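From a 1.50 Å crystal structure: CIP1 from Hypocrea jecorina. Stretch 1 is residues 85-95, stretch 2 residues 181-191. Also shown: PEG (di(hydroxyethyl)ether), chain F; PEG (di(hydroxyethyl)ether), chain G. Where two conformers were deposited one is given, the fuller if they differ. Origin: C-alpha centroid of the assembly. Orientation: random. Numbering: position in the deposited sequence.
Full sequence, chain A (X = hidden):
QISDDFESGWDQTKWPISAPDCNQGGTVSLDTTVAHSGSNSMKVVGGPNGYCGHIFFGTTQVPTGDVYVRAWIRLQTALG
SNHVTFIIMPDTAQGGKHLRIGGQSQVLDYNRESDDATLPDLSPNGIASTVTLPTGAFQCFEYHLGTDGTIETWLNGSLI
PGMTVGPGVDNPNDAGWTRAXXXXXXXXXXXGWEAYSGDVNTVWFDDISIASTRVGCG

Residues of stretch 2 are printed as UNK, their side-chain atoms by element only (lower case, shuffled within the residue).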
ATOM      1  N   THR A  85      -4.054  -5.562  -4.669  1.00 12.70           N
ATOM      2  CA  THR A  85      -3.021  -5.127  -3.732  1.00 12.36           C
ATOM      3  C   THR A  85      -2.067  -4.177  -4.443  1.00 12.14           C
ATOM      4  O   THR A  85      -1.648  -4.459  -5.569  1.00 11.92           O
ATOM      5  CB  THR A  85      -2.243  -6.365  -3.227  1.00 13.30           C
ATOM      6  OG1 THR A  85      -3.110  -7.158  -2.390  1.00 14.15           O
ATOM      7  CG2 THR A  85      -1.008  -5.984  -2.438  1.00 14.41           C
ATOM      8  N   PHE A  86      -1.730  -3.048  -3.820  1.00 10.91           N
ATOM      9  CA  PHE A  86      -0.722  -2.165  -4.410  1.00 10.41           C
ATOM     10  C   PHE A  86       0.481  -1.865  -3.506  1.00 10.01           C
ATOM     11  O   PHE A  86       1.476  -1.270  -3.960  1.00 10.01           O
ATOM     12  CB  PHE A  86      -1.340  -0.888  -5.020  1.00 10.67           C
ATOM     13  CG  PHE A  86      -2.076  -0.031  -4.044  1.00 11.07           C
ATOM     14  CD1 PHE A  86      -1.393   0.903  -3.257  1.00 11.57           C
ATOM     15  CD2 PHE A  86      -3.454  -0.162  -3.894  1.00 14.68           C
ATOM     16  CE1 PHE A  86      -2.079   1.706  -2.351  1.00 13.24           C
ATOM     17  CE2 PHE A  86      -4.137   0.635  -2.989  1.00 14.88           C
ATOM     18  CZ  PHE A  86      -3.453   1.573  -2.215  1.00 15.73           C
ATOM     19  N   ILE A  87       0.408  -2.253  -2.230  1.00 10.20           N
ATOM     20  CA  ILE A  87       1.589  -2.195  -1.352  1.00 11.01           C
ATOM     21  C   ILE A  87       1.685  -3.502  -0.580  1.00 11.34           C
ATOM     22  O   ILE A  87       0.692  -3.976  -0.034  1.00 11.77           O
ATOM     23  CB  ILE A  87       1.539  -0.994  -0.366  1.00 10.69           C
ATOM     24  CG1 ILE A  87       1.661   0.329  -1.123  1.00 10.81           C
ATOM     25  CG2 ILE A  87       2.649  -1.095   0.698  1.00 12.57           C
ATOM     26  CD1 ILE A  87       1.281   1.563  -0.293  1.00 12.62           C
ATOM     27  N   ILE A  88       2.871  -4.106  -0.581  1.00 11.75           N
ATOM     28  CA  ILE A  88       3.142  -5.301   0.246  1.00 12.35           C
ATOM     29  C   ILE A  88       4.316  -5.059   1.182  1.00 12.44           C
ATOM     30  O   ILE A  88       5.335  -4.471   0.787  1.00 11.92           O
ATOM     31  CB  ILE A  88       3.326  -6.623  -0.582  1.00 12.93           C
ATOM     32  CG1 ILE A  88       4.588  -6.603  -1.453  1.00 14.39           C
ATOM     33  CG2 ILE A  88       2.071  -6.921  -1.392  1.00 13.68           C
ATOM     34  CD1 ILE A  88       4.879  -7.934  -2.169  1.00 17.68           C
ATOM     35  N   MET A  89       4.158  -5.518   2.425  1.00 11.87           N
ATOM     36  CA  MET A  89       5.173  -5.372   3.452  1.00 12.61           C
ATOM     37  C   MET A  89       5.447  -6.712   4.121  1.00 13.73           C
ATOM     38  O   MET A  89       4.604  -7.191   4.884  1.00 13.67           O
ATOM     39  CB  MET A  89       4.712  -4.373   4.505  1.00 12.20           C
ATOM     40  CG  MET A  89       4.572  -2.959   3.938  1.00 11.40           C
ATOM     41  SD  MET A  89       3.659  -1.862   5.025  1.00 13.60           S
ATOM     42  CE  MET A  89       1.973  -2.186   4.511  1.00 16.12           C
ATOM     43  N   PRO A  90       6.621  -7.318   3.842  1.00 14.78           N
ATOM     44  CA  PRO A  90       6.954  -8.552   4.563  1.00 15.71           C
ATOM     45  C   PRO A  90       6.956  -8.252   6.058  1.00 15.90           C
ATOM     46  O   PRO A  90       7.466  -7.219   6.498  1.00 16.19           O
ATOM     47  CB  PRO A  90       8.375  -8.869   4.083  1.00 16.29           C
ATOM     48  CG  PRO A  90       8.540  -8.116   2.785  1.00 17.59           C
ATOM     49  CD  PRO A  90       7.706  -6.879   2.944  1.00 14.86           C
ATOM     50  N   ASP A  91       6.350  -9.144   6.828  1.00 16.37           N
ATOM     51  CA  ASP A  91       6.000  -8.852   8.205  1.00 17.90           C
ATOM     52  C   ASP A  91       6.491  -9.970   9.134  1.00 18.77           C
ATOM     53  O   ASP A  91       6.047 -11.107   9.018  1.00 19.41           O
ATOM     54  CB  ASP A  91       4.477  -8.711   8.268  1.00 17.93           C
ATOM     55  CG  ASP A  91       3.950  -8.276   9.631  1.00 18.11           C
ATOM     56  OD1 ASP A  91       4.721  -7.885  10.537  1.00 19.37           O
ATOM     57  OD2 ASP A  91       2.710  -8.308   9.766  1.00 19.39           O
ATOM     58  N   THR A  92       7.406  -9.626  10.035  1.00 19.60           N
ATOM     59  CA  THR A  92       7.929 -10.562  11.050  1.00 20.89           C
ATOM     60  C   THR A  92       6.793 -11.098  11.936  1.00 21.56           C
ATOM     61  O   THR A  92       6.813 -12.270  12.335  1.00 21.76           O
ATOM     62  CB  THR A  92       9.022  -9.874  11.894  1.00 20.81           C
ATOM     63  OG1 THR A  92      10.105  -9.490  11.041  1.00 21.46           O
ATOM     64  CG2 THR A  92       9.571 -10.798  13.001  1.00 21.63           C
ATOM     65  N   ALA A  93       5.792 -10.258  12.209  1.00 21.84           N
ATOM     66  CA  ALA A  93       4.612 -10.654  12.999  1.00 22.59           C
ATOM     67  C   ALA A  93       3.760 -11.731  12.319  1.00 23.04           C
ATOM     68  O   ALA A  93       2.910 -12.356  12.960  1.00 24.34           O
ATOM     69  CB  ALA A  93       3.758  -9.440  13.334  1.00 22.21           C
ATOM     70  N   GLN A  94       3.983 -11.942  11.021  1.00 23.25           N
ATOM     71  CA  GLN A  94       3.327 -13.009  10.267  1.00 23.03           C
ATOM     72  C   GLN A  94       4.330 -14.043   9.757  1.00 23.52           C
ATOM     73  O   GLN A  94       4.056 -14.753   8.781  1.00 24.05           O
ATOM     74  CB  GLN A  94       2.543 -12.437   9.081  1.00 22.91           C
ATOM     75  CG  GLN A  94       1.386 -11.553   9.459  1.00 22.60           C
ATOM     76  CD  GLN A  94       0.660 -11.036   8.238  1.00 21.11           C
ATOM     77  OE1 GLN A  94      -0.098 -11.765   7.599  1.00 23.56           O
ATOM     78  NE2 GLN A  94       0.874  -9.761   7.919  1.00 18.80           N
ATOM     79  N   GLY A  95       5.488 -14.112  10.417  1.00 23.69           N
ATOM     80  CA  GLY A  95       6.584 -15.003  10.009  1.00 23.90           C
ATOM     81  C   GLY A  95       7.071 -14.808   8.577  1.00 23.94           C
ATOM     82  O   GLY A  95       7.410 -15.774   7.895  1.00 24.84           O
ATOM     83  N   UNK A 181      -4.411 -10.666  18.893  1.00 31.02           N
ATOM     84  CA  UNK A 181      -3.505  -9.548  19.082  0.75 30.56           C
ATOM     85  C   UNK A 181      -2.575  -9.485  17.870  1.00 29.84           C
ATOM     86  O   UNK A 181      -1.940 -10.482  17.511  1.00 30.24           O
ATOM     87  o   UNK A 181      -2.308  -8.495  20.925  0.75 31.67           O
ATOM     88  c   UNK A 181      -2.702  -9.738  20.370  0.75 30.79           C
ATOM     89  N   UNK A 182      -2.523  -8.323  17.227  1.00 28.08           N
ATOM     90  CA  UNK A 182      -1.655  -8.145  16.068  1.00 25.38           C
ATOM     91  C   UNK A 182      -0.931  -6.813  16.139  1.00 24.42           C
ATOM     92  O   UNK A 182      -1.559  -5.758  16.244  1.00 24.19           O
ATOM     93  c   UNK A 182      -0.044  -7.180  11.327  1.00 21.58           C
ATOM     94  c   UNK A 182       0.192  -8.386  11.964  1.00 22.11           C
ATOM     95  c   UNK A 182      -1.029  -6.328  11.776  1.00 22.13           C
ATOM     96  o   UNK A 182       0.725  -6.832  10.246  1.00 21.67           O
ATOM     97  c   UNK A 182      -1.593  -7.894  13.538  1.00 23.22           C
ATOM     98  c   UNK A 182      -0.582  -8.739  13.074  1.00 22.55           C
ATOM     99  c   UNK A 182      -2.428  -8.269  14.747  1.00 25.08           C
ATOM    100  c   UNK A 182      -1.798  -6.684  12.874  1.00 21.91           C
ATOM    101  N   UNK A 183       0.393  -6.875  16.100  1.00 22.55           N
ATOM    102  CA  UNK A 183       1.217  -5.680  16.009  1.00 21.66           C
ATOM    103  C   UNK A 183       2.165  -5.891  14.844  1.00 21.32           C
ATOM    104  O   UNK A 183       2.942  -6.843  14.857  1.00 21.21           O
ATOM    105  c   UNK A 183       1.072  -5.180  18.488  1.00 21.62           C
ATOM    106  c   UNK A 183       1.744  -5.237  19.826  1.00 21.71           C
ATOM    107  c   UNK A 183       2.932  -4.200  17.130  1.00 21.11           C
ATOM    108  c   UNK A 183       2.025  -5.408  17.308  1.00 21.19           C
ATOM    109  N   UNK A 184       2.102  -5.011  13.820  1.00 20.83           N
ATOM    110  CA  UNK A 184       2.990  -5.213  12.676  1.00 20.55           C
ATOM    111  C   UNK A 184       4.453  -5.086  13.081  1.00 19.79           C
ATOM    112  O   UNK A 184       4.782  -4.311  13.979  1.00 19.45           O
ATOM    113  c   UNK A 184       2.618  -4.064  11.726  1.00 20.51           C
ATOM    114  c   UNK A 184       1.269  -3.634  12.132  1.00 22.22           C
ATOM    115  c   UNK A 184       1.160  -3.897  13.613  1.00 20.86           C
ATOM    116  N   UNK A 185       5.312  -5.855  12.424  1.00 20.12           N
ATOM    117  CA  UNK A 185       6.753  -5.685  12.556  1.00 20.32           C
ATOM    118  C   UNK A 185       7.357  -5.843  11.169  1.00 19.45           C
ATOM    119  O   UNK A 185       7.932  -6.881  10.836  1.00 20.12           O
ATOM    120  o   UNK A 185       8.730  -8.383  15.272  1.00 31.19           O
ATOM    121  o   UNK A 185      10.455  -7.053  15.519  1.00 31.84           O
ATOM    122  c   UNK A 185       7.343  -6.705  13.544  1.00 20.84           C
ATOM    123  c   UNK A 185       8.715  -6.300  14.061  1.00 24.46           C
ATOM    124  c   UNK A 185       9.338  -7.320  15.023  1.00 29.06           C
ATOM    125  N   UNK A 186       7.198  -4.814  10.338  1.00 18.19           N
ATOM    126  CA  UNK A 186       7.549  -4.968   8.928  1.00 17.10           C
ATOM    127  C   UNK A 186       9.053  -4.852   8.685  1.00 17.06           C
ATOM    128  O   UNK A 186       9.766  -4.187   9.431  1.00 17.59           O
ATOM    129  c   UNK A 186       6.809  -1.581   7.084  1.00 15.00           C
ATOM    130  c   UNK A 186       5.253  -4.245   8.064  1.00 16.39           C
ATOM    131  c   UNK A 186       6.769  -4.001   7.979  1.00 16.34           C
ATOM    132  c   UNK A 186       7.178  -2.542   8.217  1.00 15.88           C
ATOM    133  N   UNK A 187       9.514  -5.523   7.633  1.00 16.73           N
ATOM    134  CA  UNK A 187      10.928  -5.492   7.269  1.00 17.57           C
ATOM    135  C   UNK A 187      11.180  -4.879   5.892  1.00 17.14           C
ATOM    136  O   UNK A 187      12.328  -4.737   5.484  1.00 17.53           O
ATOM    137  c   UNK A 187      11.618  -7.481   8.720  1.00 19.83           C
ATOM    138  c   UNK A 187      11.579  -6.901   7.290  1.00 18.05           C
ATOM    139  o   UNK A 187      10.882  -7.788   6.409  1.00 19.21           O
ATOM    140  N   UNK A 188      10.115  -4.504   5.186  1.00 15.87           N
ATOM    141  CA  UNK A 188      10.273  -3.885   3.878  1.00 14.94           C
ATOM    142  C   UNK A 188       8.966  -3.268   3.437  1.00 13.65           C
ATOM    143  O   UNK A 188       7.912  -3.563   4.003  1.00 14.05           O
ATOM    144  N   UNK A 189       9.050  -2.394   2.433  1.00 12.52           N
ATOM    145  CA  UNK A 189       7.873  -1.812   1.786  1.00 12.10           C
ATOM    146  C   UNK A 189       8.058  -1.934   0.268  1.00 11.39           C
ATOM    147  O   UNK A 189       9.109  -1.563  -0.268  1.00 11.24           O
ATOM    148  c   UNK A 189       7.633  -0.321   2.195  1.00 12.15           C
ATOM    149  c   UNK A 189       6.325   0.180   1.617  1.00 12.12           C
ATOM    150  c   UNK A 189       7.616  -0.129   3.712  1.00 12.91           C
ATOM    151  N   UNK A 190       7.027  -2.436  -0.409  1.00 10.60           N
ATOM    152  CA  UNK A 190       7.034  -2.632  -1.858  1.00 10.49           C
ATOM    153  C   UNK A 190       5.780  -2.031  -2.460  1.00 10.08           C
ATOM    154  O   UNK A 190       4.692  -2.196  -1.910  1.00 10.91           O
ATOM    155  o   UNK A 190       9.402  -4.820  -2.180  1.00 17.10           O
ATOM    156  n   UNK A 190       8.186  -5.297  -0.357  1.00 15.74           N
ATOM    157  c   UNK A 190       7.129  -4.125  -2.212  1.00 11.51           C
ATOM    158  c   UNK A 190       8.337  -4.794  -1.584  1.00 14.00           C
ATOM    159  N   UNK A 191       5.943  -1.380  -3.610  1.00  9.42           N
ATOM    160  CA  UNK A 191       4.887  -0.624  -4.276  1.00  9.29           C
ATOM    161  C   UNK A 191       4.674  -1.237  -5.644  1.00  9.70           C
ATOM    162  O   UNK A 191       5.646  -1.468  -6.356  1.00  9.42           O
ATOM    163  c   UNK A 191       5.757   1.484  -3.143  1.00  9.06           C
ATOM    164  c   UNK A 191       6.450   2.724  -0.711  1.00  9.29           C
ATOM    165  c   UNK A 191       7.061   1.441  -2.672  1.00 10.00           C
ATOM    166  c   UNK A 191       5.136   2.781  -1.184  1.00 10.13           C
ATOM    167  c   UNK A 191       5.378   0.823  -4.443  1.00  9.39           C
ATOM    168  c   UNK A 191       4.801   2.154  -2.397  1.00  9.66           C
ATOM    169  c   UNK A 191       7.415   2.050  -1.456  1.00 10.11           C
TER
HETATM  170  C1  PEG F1223      12.246  -5.720  -0.743  1.00 29.26           C
HETATM  171  O1  PEG F1223      13.350  -4.851  -1.029  1.00 30.45           O
HETATM  172  C2  PEG F1223      11.427  -5.123   0.388  1.00 28.73           C
HETATM  173  O2  PEG F1223      10.680  -6.156   1.015  1.00 27.95           O
HETATM  174  C1  PEG G1224      -4.468  -9.871  -4.464  1.00 27.18           C
HETATM  175  O1  PEG G1224      -5.503 -10.701  -4.995  1.00 28.03           O
HETATM  176  C2  PEG G1224      -3.595 -10.641  -3.479  1.00 26.04           C
HETATM  177  O2  PEG G1224      -2.603  -9.745  -2.955  1.00 24.35           O

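Position 181 carries one carbon and one oxygen, out of reach of stretch 1; a single carbon ending in a hydroxyl is Ser181. At 182 a carbon leads to a six-carbon ring bearing one oxygen; that oxygen lies 2.5 Å from Asp91 OD2, and a ring carbon 4.0 Å from Ala93 CB. A ring with a hydroxyl defines Tyr182, whose OH donates a short hydrogen bond to Asp91 OD2, with the carboxylate at the ring edge.

Position 183 has four carbons, forked at the first with one arm two carbons long, the pattern of isoleucine. The end of the Ile183 side chain leads away from stretch 1, but its backbone O approaches Ala93 CB at 3.1 Å. The three carbons at 184 close a ring onto the backbone N, so this is Pro184, whose CA-to-CB bond points away from stretch 1. Position 185 shows three carbons, the third carrying two oxygens, one of them 3.4 Å from Thr92 CG2: an unbranched carboxylate, Glu185. Its backbone does the bonding, N donating to Asp91 OD1 (2.8 Å) and O accepting from Thr92 N (2.9 Å).

At 186 the four-carbon fork with one longer arm recurs, its short arm packing 3.6 Å from Met89 CB, giving Ile186. Position 187 has one carbon bearing an oxygen and a carbon, the latter 3.4 Å from Thr92 OG1, hence Thr187; its N donates to Pro90 O (2.9 Å). Position 188 has no side-chain atoms and is Gly188. A CB here would clash with O2 of the chain F PEG, probably a crystallisation component.

Position 189 has one carbon carrying two others, one of which meets Ile87 CG2 at 4.0 Å, the compact fork of Val189. At 190 two carbons end in one oxygen and one nitrogen, the nitrogen 3.2 Å from Ile88 O: an amide one carbon shorter than glutamine, Asn190. Its ND2 donates both to Ile88 O and to PEG O2 of chain F (3.0 Å). Position 191, one carbon and a six-carbon ring without oxygen, with a ring carbon 3.8 Å from Ile87 CG1, is Phe191.

Two separate ladders, offset by one residue, join the stretches. In the first, antiparallel strands pair Ile88 with Asn190 through Ile88 N to Asn190 O (3.0 Å) and Asn190 N to Ile88 O (2.9 Å), while Ile87 and Phe191 share the other face of the sheet. In the second, Asp91 bridges Ile186 and its carboxylate organises the loops: OD1 also accepts from Ala93 N (3.1 Å), and OD2 from Gln94 NE2 (3.0 Å). Apolar packing thus accompanies the strand pairing, whereas a buried acidic side chain ties the loops together.

Stretch 2 (181-191) SYIPEITGVNF
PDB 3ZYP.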